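Local coordinates for protein cytochrome B5 (Hadesarchaea archaeon YNP_N21, PDB 6NZX) that binds a heme in a cytochrome b5-like domain and probably serves in electron transport, at residues A[20-25]-A[29-34]. Sequence-based numbering, arbitrary orientation.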
loop_
_atom_site.group_PDB
_atom_site.type_symbol
_atom_site.label_atom_id
_atom_site.label_comp_id
_atom_site.label_asym_id
_atom_site.label_seq_id
_atom_site.Cartn_x
_atom_site.Cartn_y
_atom_site.Cartn_z
ATOM N N PRO A 20 -9.470 0.905 4.833
ATOM C CA PRO A 20 -8.863 0.891 3.506
ATOM C C PRO A 20 -7.488 0.216 3.545
ATOM O O PRO A 20 -6.862 0.090 4.609
ATOM C CB PRO A 20 -8.756 2.372 3.092
ATOM C CG PRO A 20 -9.623 3.111 4.079
ATOM C CD PRO A 20 -9.666 2.267 5.339
ATOM N N ALA A 21 -7.053 -0.237 2.372
ATOM C CA ALA A 21 -5.746 -0.829 2.177
ATOM C C ALA A 21 -4.887 0.168 1.383
ATOM O O ALA A 21 -5.189 0.519 0.221
ATOM C CB ALA A 21 -5.883 -2.177 1.495
ATOM N N TYR A 22 -3.863 0.683 2.059
ATOM C CA TYR A 22 -2.925 1.662 1.500
ATOM C C TYR A 22 -1.544 1.013 1.491
ATOM O O TYR A 22 -1.225 0.238 2.380
ATOM C CB TYR A 22 -2.800 2.908 2.377
ATOM C CG TYR A 22 -3.936 3.899 2.368
ATOM C CD1 TYR A 22 -5.103 3.685 1.666
ATOM C CD2 TYR A 22 -3.844 5.045 3.141
ATOM C CE1 TYR A 22 -6.135 4.610 1.694
ATOM C CE2 TYR A 22 -4.859 5.990 3.168
ATOM C CZ TYR A 22 -6.019 5.754 2.458
ATOM O OH TYR A 22 -7.023 6.661 2.483
ATOM N N VAL A 23 -0.726 1.345 0.499
ATOM C CA VAL A 23 0.642 0.859 0.455
ATOM C C VAL A 23 1.524 2.048 0.107
ATOM O O VAL A 23 1.122 2.855 -0.702
ATOM C CB VAL A 23 0.826 -0.285 -0.563
ATOM C CG1 VAL A 23 0.074 -1.528 -0.139
ATOM C CG2 VAL A 23 0.405 0.131 -1.972
ATOM N N ALA A 24 2.716 2.129 0.709
ATOM C CA ALA A 24 3.638 3.212 0.368
ATOM C C ALA A 24 4.724 2.667 -0.569
ATOM O O ALA A 24 5.094 1.479 -0.524
ATOM C CB ALA A 24 4.204 3.863 1.602
ATOM N N TYR A 25 5.159 3.536 -1.486
ATOM C CA TYR A 25 6.243 3.220 -2.396
ATOM C C TYR A 25 6.999 4.508 -2.720
ATOM O O TYR A 25 6.410 5.417 -3.274
ATOM C CB TYR A 25 5.742 2.551 -3.682
ATOM C CG TYR A 25 6.874 2.209 -4.620
ATOM C CD1 TYR A 25 7.110 2.941 -5.770
ATOM C CD2 TYR A 25 7.774 1.210 -4.293
ATOM C CE1 TYR A 25 8.189 2.658 -6.596
ATOM C CE2 TYR A 25 8.867 0.924 -5.094
ATOM C CZ TYR A 25 9.073 1.649 -6.252
ATOM O OH TYR A 25 10.133 1.349 -7.056
ATOM N N VAL A 29 1.870 7.383 -1.002
ATOM C CA VAL A 29 0.929 6.443 -0.435
ATOM C C VAL A 29 -0.206 6.289 -1.430
ATOM O O VAL A 29 -0.821 7.300 -1.816
ATOM C CB VAL A 29 0.432 6.940 0.937
ATOM C CG1 VAL A 29 -0.638 6.028 1.531
ATOM C CG2 VAL A 29 1.601 7.116 1.896
ATOM N N TYR A 30 -0.476 5.023 -1.787
ATOM C CA TYR A 30 -1.424 4.623 -2.794
ATOM C C TYR A 30 -2.583 3.914 -2.096
ATOM O O TYR A 30 -2.348 3.108 -1.228
ATOM C CB TYR A 30 -0.765 3.686 -3.817
ATOM C CG TYR A 30 0.352 4.316 -4.604
ATOM C CD1 TYR A 30 0.119 4.909 -5.834
ATOM C CD2 TYR A 30 1.635 4.373 -4.091
ATOM C CE1 TYR A 30 1.139 5.519 -6.549
ATOM C CE2 TYR A 30 2.671 4.960 -4.802
ATOM C CZ TYR A 30 2.412 5.557 -6.026
ATOM O OH TYR A 30 3.431 6.120 -6.734
ATOM N N ASP A 31 -3.814 4.231 -2.505
ATOM C CA ASP A 31 -4.991 3.536 -2.057
ATOM C C ASP A 31 -5.250 2.350 -2.998
ATOM O O ASP A 31 -5.732 2.531 -4.116
ATOM C CB ASP A 31 -6.197 4.481 -1.974
ATOM C CG ASP A 31 -7.475 3.794 -1.506
ATOM O OD1 ASP A 31 -7.392 2.595 -1.145
ATOM O OD2 ASP A 31 -8.535 4.480 -1.451
ATOM N N VAL A 32 -4.978 1.140 -2.504
ATOM C CA VAL A 32 -5.145 -0.078 -3.271
ATOM C C VAL A 32 -6.397 -0.845 -2.800
ATOM O O VAL A 32 -6.578 -2.025 -3.129
ATOM C CB VAL A 32 -3.871 -0.945 -3.229
ATOM C CG1 VAL A 32 -2.743 -0.306 -4.027
ATOM C CG2 VAL A 32 -3.406 -1.268 -1.815
ATOM N N THR A 33 -7.269 -0.172 -2.045
ATOM C CA THR A 33 -8.577 -0.720 -1.700
ATOM C C THR A 33 -9.332 -0.967 -3.013
ATOM O O THR A 33 -9.281 -0.156 -3.939
ATOM C CB THR A 33 -9.362 0.196 -0.747
ATOM O OG1 THR A 33 -8.520 0.615 0.334
ATOM C CG2 THR A 33 -10.593 -0.487 -0.187
ATOM N N GLY A 34 -9.974 -2.127 -3.125
ATOM C CA GLY A 34 -10.721 -2.433 -4.347
ATOM C C GLY A 34 -9.944 -3.326 -5.300
ATOM O O GLY A 34 -10.563 -4.054 -6.048
HETATM O O HOH W 1 5.733 6.284 -5.770
#
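With chi1 of -47° the hydroxyl of Thr-33 stands beside its own backbone N, where OG1 can reach across to the backbone N of Ala-21, while Asp-31 turns CG anti to its N (chi1 180°) and brings OD1 to the OG1 and N of Thr-33. Ala-21 N donates to Thr-33 OG1 at 2.7 Å, and that hydroxyl in turn donates to the syn lone pair of Asp-31 OD1. Threonine suits the position because one small group both accepts and donates. Asp-31 OD1 also accepts from Thr-33 N at 2.9 Å, on its anti side and out of the carboxylate plane, which closes an Asx turn where the strand ends; aspartate fits because its short carboxylate can meet the N two residues on. Replacing Asp-31 by an alanine is likely to leave the Thr-33 hydroxyl and N without their shared acceptor and the hydroxyl's rotation less fixed.

These bonds lie at the open end, away from the turn, of an antiparallel beta hairpin of strands 22-25 and 28-31, the former at the edge of the mixed sheet of the cytochrome b5-like domain. Val-23 and Tyr-30 form its hydrogen-bonded pair, with Tyr-30 N to Val-23 O (2.9 Å) the straighter of the two bonds at 170°. Val-32 N then donates to Ala-21 O beyond the strands.

On one face the Tyr-22 ring, broad enough to span two neighbours, sets CD2 against Val-29 CG1 (3.7 Å) and CE1 against Asp-31 CG (3.6 Å); it also stacks with the Tyr-13 ring. On the Val-23 side, Val-23 CG2 meets Val-32 CG1 of the following loop at 3.8 Å, and both residues touch Trp-38. Toward the turn, a water donates to Tyr-25 O and hydrogen-bonds the Tyr-30 hydroxyl in the plane of its ring. The Tyr-25 side chain itself comes close to the heme.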